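Local coordinates for D-2-hydroxyacid dehydrogensase protein (Ketogulonicigenium vulgare, PDB 4LSW), which probably catalyses the NAD(P)-dependent interconversion of D-2-hydroxyacids and 2-oxoacids, at residues 105-109 against 159-164; 145-151 against 168-174. One frame throughout, in Å; residues are numbered along the deposited sequence.

Both contacts share the first beta-alpha-beta unit of the Rossmann-type domain: strand 147-151, helix 155-165 and strand 170-174. Interaction 2 pairs the two strands, and interaction 1 packs helix 101-116 against the crossover helix, so the helices lie side by side on one face of the sheet; the contact centres lie 11 Å apart. Leu164 is the main joint. Its CD2 faces Val109 in interaction 1, while Leu164 CD1 sits 3.8 Å from Ala148 CB and Leu164 CB 3.9 Å from Ile171 CD1 on the sheet. Ala161 O lies 3.6 Å from Ile171 CD1. Gly152 and Gly154 after strand 147-151 and Gly157 in the helix, a set touched by Val150 and Val160, are consistent with the family's dinucleotide-binding glycine motif.

Interaction 1: 105-109 against 159-164; sequences ADLGV and EVARRL
This is a helix-helix contact in the Rossmann-type domain: helix 101-116 lies beside helix 155-165, the crossover helix that follows the glycine-rich turn of the probable cofactor site. Both segments are regular alpha-helix, with phi/psi near -62/-42. Their axes approach to 9.0 Å and cross at -50°, with N-to-C directions 50° apart. The nearest CA atoms are those of Ala105 and Val160, 4.9 Å apart, which is possible because Ala105 presents just a methyl group. Ala105 CB sits 3.6 Å from Glu159 CB, 3.7 Å from Val160 N and 3.8 Å from Val160 CG2. One turn on, Val109 (chi1 t) points the same way: Val109 CG2 lies 3.9 Å from Arg163 CB, 4.2 Å from Val160 CG1 and 4.2 Å from Leu164 CD2. Val160 and Leu164 continue inward to Phe202 of strand 200-203, tying the helix pair to the sheet.

Along the more open edge, Asp106 (chi1 m) starts away from the partner helix, but its carboxylate reaches Arg163 in a salt bridge. With chi1 m, chi2 at 145°, chi3 t and chi4 at 78°, Arg163 NE donates to Asp106 OD1 at 2.7 Å, and Arg163 NH2 adds a weak bond to the same Asp106 OD1 at 3.0 Å. Ala105 CB covers one face of the guanidinium. Arg163 NH1 turns back on its own helix, to Glu159 O at 2.9 Å and Glu159 OE1 at 3.0 Å; Arg162 NH1 also meets Glu159 OE1, at 2.9 Å. Two acids and two arginines thus make a balanced charge network bordering a small apolar interface, with Arg163 bridging the helices.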
ATOM      1  N   ALA A 105      -2.371   8.687   2.087  1.00  6.75           N
ATOM      2  CA  ALA A 105      -2.489   9.448   3.325  1.00  6.87           C
ATOM      3  C   ALA A 105      -3.903  10.016   3.480  1.00  5.24           C
ATOM      4  O   ALA A 105      -4.477   9.971   4.577  1.00  5.40           O
ATOM      5  CB  ALA A 105      -1.450  10.550   3.378  1.00  5.74           C
ATOM      6  N   ASP A 106      -4.465  10.533   2.388  1.00  5.04           N
ATOM      7  CA  ASP A 106      -5.844  11.011   2.409  1.00  5.48           C
ATOM      8  C   ASP A 106      -6.808   9.937   2.907  1.00  4.98           C
ATOM      9  O   ASP A 106      -7.649  10.215   3.756  1.00  6.49           O
ATOM     10  CB  ASP A 106      -6.313  11.454   1.009  1.00  5.53           C
ATOM     11  CG  ASP A 106      -5.859  12.851   0.615  1.00  7.04           C
ATOM     12  OD1 ASP A 106      -5.003  13.460   1.286  1.00  6.36           O
ATOM     13  OD2 ASP A 106      -6.367  13.320  -0.427  1.00  6.55           O
ATOM     14  N   LEU A 107      -6.702   8.710   2.388  1.00  5.02           N
ATOM     15  CA  LEU A 107      -7.669   7.690   2.783  1.00  4.56           C
ATOM     16  C   LEU A 107      -7.493   7.311   4.250  1.00  4.42           C
ATOM     17  O   LEU A 107      -8.467   7.149   4.964  1.00  5.92           O
ATOM     18  CB  LEU A 107      -7.630   6.452   1.886  1.00  7.40           C
ATOM     19  CG  LEU A 107      -8.846   5.545   2.133  1.00  5.27           C
ATOM     20  CD1 LEU A 107     -10.136   6.124   1.550  1.00  8.91           C
ATOM     21  CD2 LEU A 107      -8.645   4.099   1.652  1.00  9.65           C
ATOM     22  N   GLY A 108      -6.246   7.213   4.706  1.00  5.11           N
ATOM     23  CA  GLY A 108      -5.998   6.899   6.107  1.00  6.43           C
ATOM     24  C   GLY A 108      -6.679   7.879   7.054  1.00  5.09           C
ATOM     25  O   GLY A 108      -7.371   7.491   7.994  1.00  6.51           O
ATOM     26  N   VAL A 109      -6.494   9.167   6.787  1.00  4.88           N
ATOM     27  CA  VAL A 109      -7.102  10.191   7.621  1.00  4.79           C
ATOM     28  C   VAL A 109      -8.631  10.175   7.506  1.00  5.71           C
ATOM     29  O   VAL A 109      -9.343  10.304   8.501  1.00  6.26           O
ATOM     30  CB  VAL A 109      -6.514  11.564   7.272  1.00  5.12           C
ATOM     31  CG1 VAL A 109      -7.231  12.665   8.016  1.00  7.40           C
ATOM     32  CG2 VAL A 109      -5.039  11.567   7.607  1.00  7.06           C
ATOM     33  N   GLU A 159       3.111  12.324   5.302  1.00  6.83           N
ATOM     34  CA  GLU A 159       1.925  12.960   4.734  1.00  6.02           C
ATOM     35  C   GLU A 159       0.720  12.828   5.653  1.00  7.12           C
ATOM     36  O   GLU A 159      -0.069  13.773   5.783  1.00  5.57           O
ATOM     37  CB  GLU A 159       1.604  12.403   3.352  1.00  9.02           C
ATOM     38  CG  GLU A 159       2.588  12.840   2.288  1.00 14.89           C
ATOM     39  CD  GLU A 159       2.784  14.341   2.243  1.00 10.78           C
ATOM     40  OE1 GLU A 159       1.780  15.081   2.154  1.00 13.12           O
ATOM     41  OE2 GLU A 159       3.949  14.785   2.298  1.00 18.67           O
ATOM     42  N   VAL A 160       0.571  11.675   6.308  1.00  5.37           N
ATOM     43  CA  VAL A 160      -0.483  11.537   7.304  1.00  4.92           C
ATOM     44  C   VAL A 160      -0.339  12.585   8.412  1.00  7.09           C
ATOM     45  O   VAL A 160      -1.301  13.282   8.753  1.00  5.77           O
ATOM     46  CB  VAL A 160      -0.509  10.108   7.903  1.00  4.59           C
ATOM     47  CG1 VAL A 160      -1.390  10.054   9.164  1.00  6.13           C
ATOM     48  CG2 VAL A 160      -0.981   9.099   6.858  1.00  7.25           C
ATOM     49  N   ALA A 161       0.867  12.705   8.963  1.00  4.95           N
ATOM     50  CA  ALA A 161       1.106  13.657  10.032  1.00  4.18           C
ATOM     51  C   ALA A 161       0.780  15.097   9.627  1.00  6.35           C
ATOM     52  O   ALA A 161       0.241  15.855  10.431  1.00  6.37           O
ATOM     53  CB  ALA A 161       2.546  13.536  10.514  1.00  5.70           C
ATOM     54  N   ARG A 162       1.103  15.463   8.385  1.00  6.40           N
ATOM     55  CA  ARG A 162       0.810  16.817   7.898  1.00  8.00           C
ATOM     56  C   ARG A 162      -0.688  17.077   7.922  1.00  8.93           C
ATOM     57  O   ARG A 162      -1.134  18.162   8.317  1.00  7.99           O
ATOM     58  CB  ARG A 162       1.373  17.038   6.495  1.00  8.35           C
ATOM     59  CG  ARG A 162       2.896  17.041   6.464  1.00 10.16           C
ATOM     60  CD  ARG A 162       3.420  17.213   5.050  1.00 17.95           C
ATOM     61  NE  ARG A 162       3.166  18.567   4.583  1.00 18.86           N
ATOM     62  CZ  ARG A 162       2.465  18.877   3.497  1.00 22.29           C
ATOM     63  NH1 ARG A 162       1.949  17.924   2.730  1.00 16.74           N
ATOM     64  NH2 ARG A 162       2.292  20.153   3.172  1.00 25.13           N
ATOM     65  N   ARG A 163      -1.459  16.070   7.523  1.00  5.99           N
ATOM     66  CA  ARG A 163      -2.920  16.183   7.534  1.00  5.14           C
ATOM     67  C   ARG A 163      -3.454  16.243   8.959  1.00  5.71           C
ATOM     68  O   ARG A 163      -4.381  16.996   9.253  1.00  7.80           O
ATOM     69  CB  ARG A 163      -3.566  15.029   6.758  1.00  5.82           C
ATOM     70  CG  ARG A 163      -3.418  15.166   5.244  1.00  9.08           C
ATOM     71  CD  ARG A 163      -3.242  13.799   4.617  1.00  7.22           C
ATOM     72  NE  ARG A 163      -3.168  13.914   3.164  1.00  7.80           N
ATOM     73  CZ  ARG A 163      -2.089  14.310   2.498  1.00  8.63           C
ATOM     74  NH1 ARG A 163      -0.981  14.644   3.154  1.00  9.71           N
ATOM     75  NH2 ARG A 163      -2.120  14.383   1.174  1.00  6.43           N
ATOM     76  N   LEU A 164      -2.881  15.442   9.859  1.00  5.82           N
ATOM     77  CA  LEU A 164      -3.322  15.451  11.257  1.00  5.63           C
ATOM     78  C   LEU A 164      -3.052  16.793  11.935  1.00  8.08           C
ATOM     79  O   LEU A 164      -3.808  17.209  12.818  1.00  7.52           O
ATOM     80  CB  LEU A 164      -2.660  14.329  12.045  1.00  7.87           C
ATOM     81  CG  LEU A 164      -2.908  12.909  11.559  1.00  7.23           C
ATOM     82  CD1 LEU A 164      -2.039  11.924  12.342  1.00  7.71           C
ATOM     83  CD2 LEU A 164      -4.403  12.538  11.634  1.00  9.17           C
TER

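Interaction 2: 145-151 against 168-174; sequences GRRAGVL and DMQISYS
Strands 147-151 and 170-174 run parallel, in extended conformation, with axes 4.5 Å apart and directions 22° apart. They are the two strands of a beta-alpha-beta crossover, joined through helix 155-165, in the parallel sheet of the Rossmann-type domain. The register is Arg147 with Gln170, Ala148 with Ile171, Gly149 with Ser172, Val150 with Tyr173 and Leu151 with Ser174, CA to CA 4.5 to 5.1 Å. The hydrogen-bond ladder begins with Gln170 N to Arg146 O at 2.8 Å and Ala148 N to Gln170 O at 2.9 Å. It continues with Ser172 N to Ala148 O at 3.0 Å, Val150 N to Ser172 O at 2.9 Å and Ser174 N to Val150 O at 3.0 Å. On its other edge, strand 147-151 pairs with strand 200-203.

Ala148, Val150, Ile171 and Tyr173 point to one face, where Leu164 of the crossover helix covers Ala148 and Ile171. Val150 CB meets Tyr173 CB at 4.2 Å, and Met169 CE approaches Ala148 CB at 3.9 Å. The opposite face carries Arg147, Leu151, Gln170, Ser172 and Ser174; Leu151, Ser172 and Ser174 meet Leu194 of helix 191-196 there, while Arg147 is salt-bridged to Asp199. Gly145, whose positive phi of 78° favours glycine, precedes strand 147-151, and Gln170 (chi1 m, chi2 t) ties down this turn, its NE2 donating to Gly145 O at 2.9 Å.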
ATOM      1  N   GLY A 145      -7.731  17.900  18.022  1.00  5.22           N
ATOM      2  CA  GLY A 145      -7.092  18.235  19.282  1.00  6.91           C
ATOM      3  C   GLY A 145      -6.663  17.042  20.124  1.00  7.72           C
ATOM      4  O   GLY A 145      -6.028  17.223  21.166  1.00 10.56           O
ATOM      5  N   ARG A 146      -6.988  15.833  19.680  1.00  4.95           N
ATOM      6  CA  ARG A 146      -6.678  14.633  20.448  1.00  5.02           C
ATOM      7  C   ARG A 146      -5.305  14.086  20.041  1.00  7.18           C
ATOM      8  O   ARG A 146      -4.568  14.743  19.303  1.00  6.27           O
ATOM      9  CB  ARG A 146      -7.805  13.608  20.310  1.00  7.99           C
ATOM     10  CG  ARG A 146      -9.151  14.146  20.873  1.00  7.82           C
ATOM     11  CD  ARG A 146     -10.255  13.111  20.825  1.00  9.65           C
ATOM     12  NE  ARG A 146      -9.993  11.972  21.702  1.00 12.15           N
ATOM     13  CZ  ARG A 146     -10.601  10.795  21.598  1.00 13.11           C
ATOM     14  NH1 ARG A 146     -11.511  10.590  20.656  1.00 13.68           N
ATOM     15  NH2 ARG A 146     -10.300   9.815  22.440  1.00 15.03           N
ATOM     16  N   ARG A 147      -4.942  12.911  20.548  1.00  5.11           N
ATOM     17  CA  ARG A 147      -3.581  12.416  20.395  1.00  6.38           C
ATOM     18  C   ARG A 147      -3.491  11.353  19.304  1.00  4.67           C
ATOM     19  O   ARG A 147      -4.272  10.405  19.296  1.00  5.49           O
ATOM     20  CB  ARG A 147      -3.099  11.839  21.731  1.00  7.40           C
ATOM     21  CG  ARG A 147      -3.152  12.847  22.895  1.00  6.03           C
ATOM     22  CD  ARG A 147      -3.018  12.120  24.227  1.00  7.45           C
ATOM     23  NE  ARG A 147      -4.051  11.101  24.378  1.00  8.95           N
ATOM     24  CZ  ARG A 147      -4.084  10.201  25.358  1.00 10.36           C
ATOM     25  NH1 ARG A 147      -3.140  10.184  26.287  1.00 12.29           N
ATOM     26  NH2 ARG A 147      -5.072   9.313  25.405  1.00 11.53           N
ATOM     27  N   ALA A 148      -2.539  11.522  18.391  1.00  3.91           N
ATOM     28  CA  ALA A 148      -2.356  10.583  17.292  1.00  3.67           C
ATOM     29  C   ALA A 148      -0.909  10.149  17.194  1.00  7.09           C
ATOM     30  O   ALA A 148      -0.005  10.968  17.344  1.00  7.16           O
ATOM     31  CB  ALA A 148      -2.827  11.211  15.969  1.00  6.10           C
ATOM     32  N   GLY A 149      -0.714   8.860  16.934  1.00  5.09           N
ATOM     33  CA  GLY A 149       0.615   8.316  16.742  1.00  5.67           C
ATOM     34  C   GLY A 149       0.739   7.785  15.334  1.00  3.86           C
ATOM     35  O   GLY A 149      -0.207   7.216  14.793  1.00  4.92           O
ATOM     36  N   VAL A 150       1.912   7.969  14.746  1.00  4.95           N
ATOM     37  CA  VAL A 150       2.191   7.461  13.411  1.00  4.90           C
ATOM     38  C   VAL A 150       3.351   6.472  13.490  1.00  4.94           C
ATOM     39  O   VAL A 150       4.478   6.842  13.854  1.00  5.38           O
ATOM     40  CB  VAL A 150       2.493   8.607  12.435  1.00  5.54           C
ATOM     41  CG1 VAL A 150       2.739   8.086  11.025  1.00  6.77           C
ATOM     42  CG2 VAL A 150       1.334   9.613  12.434  1.00  5.29           C
ATOM     43  N   LEU A 151       3.061   5.212  13.162  1.00  4.77           N
ATOM     44  CA  LEU A 151       4.044   4.131  13.223  1.00  4.76           C
ATOM     45  C   LEU A 151       4.667   3.961  11.844  1.00  5.69           C
ATOM     46  O   LEU A 151       4.046   3.422  10.919  1.00  7.80           O
ATOM     47  CB  LEU A 151       3.383   2.838  13.698  1.00  6.01           C
ATOM     48  CG  LEU A 151       4.294   1.619  13.796  1.00  6.07           C
ATOM     49  CD1 LEU A 151       5.486   1.922  14.695  1.00  9.07           C
ATOM     50  CD2 LEU A 151       3.508   0.457  14.343  1.00 10.12           C
ATOM     51  N   ASP A 168      -5.121  19.970  14.523  1.00  6.53           N
ATOM     52  CA  ASP A 168      -4.521  20.354  15.800  1.00  7.41           C
ATOM     53  C   ASP A 168      -4.283  19.170  16.713  1.00  6.23           C
ATOM     54  O   ASP A 168      -4.371  19.278  17.934  1.00  8.26           O
ATOM     55  CB  ASP A 168      -5.380  21.403  16.518  1.00 10.03           C
ATOM     56  CG  ASP A 168      -5.382  22.738  15.809  1.00 15.85           C
ATOM     57  OD1 ASP A 168      -4.456  22.994  15.013  1.00 15.39           O
ATOM     58  OD2 ASP A 168      -6.315  23.528  16.062  1.00 21.41           O
ATOM     59  N   MET A 169      -3.986  18.030  16.112  1.00  6.52           N
ATOM     60  CA  MET A 169      -3.721  16.867  16.933  1.00  5.92           C
ATOM     61  C   MET A 169      -2.343  16.935  17.577  1.00  5.69           C
ATOM     62  O   MET A 169      -1.429  17.637  17.088  1.00  6.95           O
ATOM     63  CB  MET A 169      -3.922  15.582  16.131  1.00  9.36           C
ATOM     64  CG  MET A 169      -5.304  15.511  15.492  1.00 11.41           C
ATOM     65  SD  MET A 169      -5.709  13.910  14.810  1.00 13.14           S
ATOM     66  CE  MET A 169      -6.239  13.111  16.328  1.00  6.63           C
ATOM     67  N   GLN A 170      -2.221  16.239  18.706  1.00  5.67           N
ATOM     68  CA  GLN A 170      -0.943  16.064  19.388  1.00  5.47           C
ATOM     69  C   GLN A 170      -0.296  14.834  18.771  1.00  5.30           C
ATOM     70  O   GLN A 170      -0.754  13.708  18.982  1.00  7.12           O
ATOM     71  CB  GLN A 170      -1.181  15.868  20.880  1.00  8.67           C
ATOM     72  CG  GLN A 170      -2.090  16.936  21.495  1.00 13.59           C
ATOM     73  CD  GLN A 170      -2.613  16.538  22.863  1.00 17.02           C
ATOM     74  OE1 GLN A 170      -1.844  16.368  23.815  1.00 23.82           O
ATOM     75  NE2 GLN A 170      -3.930  16.380  22.968  1.00 15.31           N
ATOM     76  N   ILE A 171       0.764  15.059  18.003  1.00  5.46           N
ATOM     77  CA  ILE A 171       1.311  14.030  17.131  1.00  4.41           C
ATOM     78  C   ILE A 171       2.642  13.494  17.627  1.00  5.69           C
ATOM     79  O   ILE A 171       3.571  14.252  17.907  1.00  8.00           O
ATOM     80  CB  ILE A 171       1.482  14.582  15.716  1.00  5.78           C
ATOM     81  CG1 ILE A 171       0.117  15.028  15.202  1.00  6.16           C
ATOM     82  CG2 ILE A 171       2.093  13.527  14.795  1.00  6.67           C
ATOM     83  CD1 ILE A 171       0.187  16.013  14.060  1.00 10.03           C
ATOM     84  N   SER A 172       2.710  12.171  17.734  1.00  5.76           N
ATOM     85  CA  SER A 172       3.965  11.480  17.990  1.00  5.73           C
ATOM     86  C   SER A 172       4.174  10.417  16.923  1.00  6.53           C
ATOM     87  O   SER A 172       3.259  10.064  16.185  1.00  4.62           O
ATOM     88  CB  SER A 172       3.933  10.833  19.368  1.00  6.58           C
ATOM     89  OG  SER A 172       2.723  10.114  19.539  1.00  8.19           O
ATOM     90  N   TYR A 173       5.387   9.892  16.845  1.00  5.84           N
ATOM     91  CA  TYR A 173       5.680   8.879  15.846  1.00  5.02           C
ATOM     92  C   TYR A 173       6.799   7.981  16.321  1.00  5.34           C
ATOM     93  O   TYR A 173       7.577   8.357  17.204  1.00  6.03           O
ATOM     94  CB  TYR A 173       6.074   9.523  14.512  1.00  4.76           C
ATOM     95  CG  TYR A 173       7.432  10.199  14.506  1.00  4.94           C
ATOM     96  CD1 TYR A 173       7.604  11.478  15.017  1.00  4.92           C
ATOM     97  CD2 TYR A 173       8.543   9.556  13.969  1.00  5.38           C
ATOM     98  CE1 TYR A 173       8.860  12.105  15.003  1.00  6.36           C
ATOM     99  CE2 TYR A 173       9.791  10.168  13.944  1.00  4.64           C
ATOM    100  CZ  TYR A 173       9.942  11.442  14.456  1.00  4.93           C
ATOM    101  OH  TYR A 173      11.200  12.033  14.421  1.00  6.62           O
ATOM    102  N   SER A 174       6.859   6.787  15.738  1.00  4.09           N
ATOM    103  CA  SER A 174       7.963   5.872  15.990  1.00  6.39           C
ATOM    104  C   SER A 174       8.544   5.402  14.667  1.00  6.44           C
ATOM    105  O   SER A 174       7.826   5.236  13.692  1.00  6.78           O
ATOM    106  CB  SER A 174       7.493   4.679  16.806  1.00  7.90           C
ATOM    107  OG  SER A 174       8.596   3.849  17.168  1.00  8.87           O
TER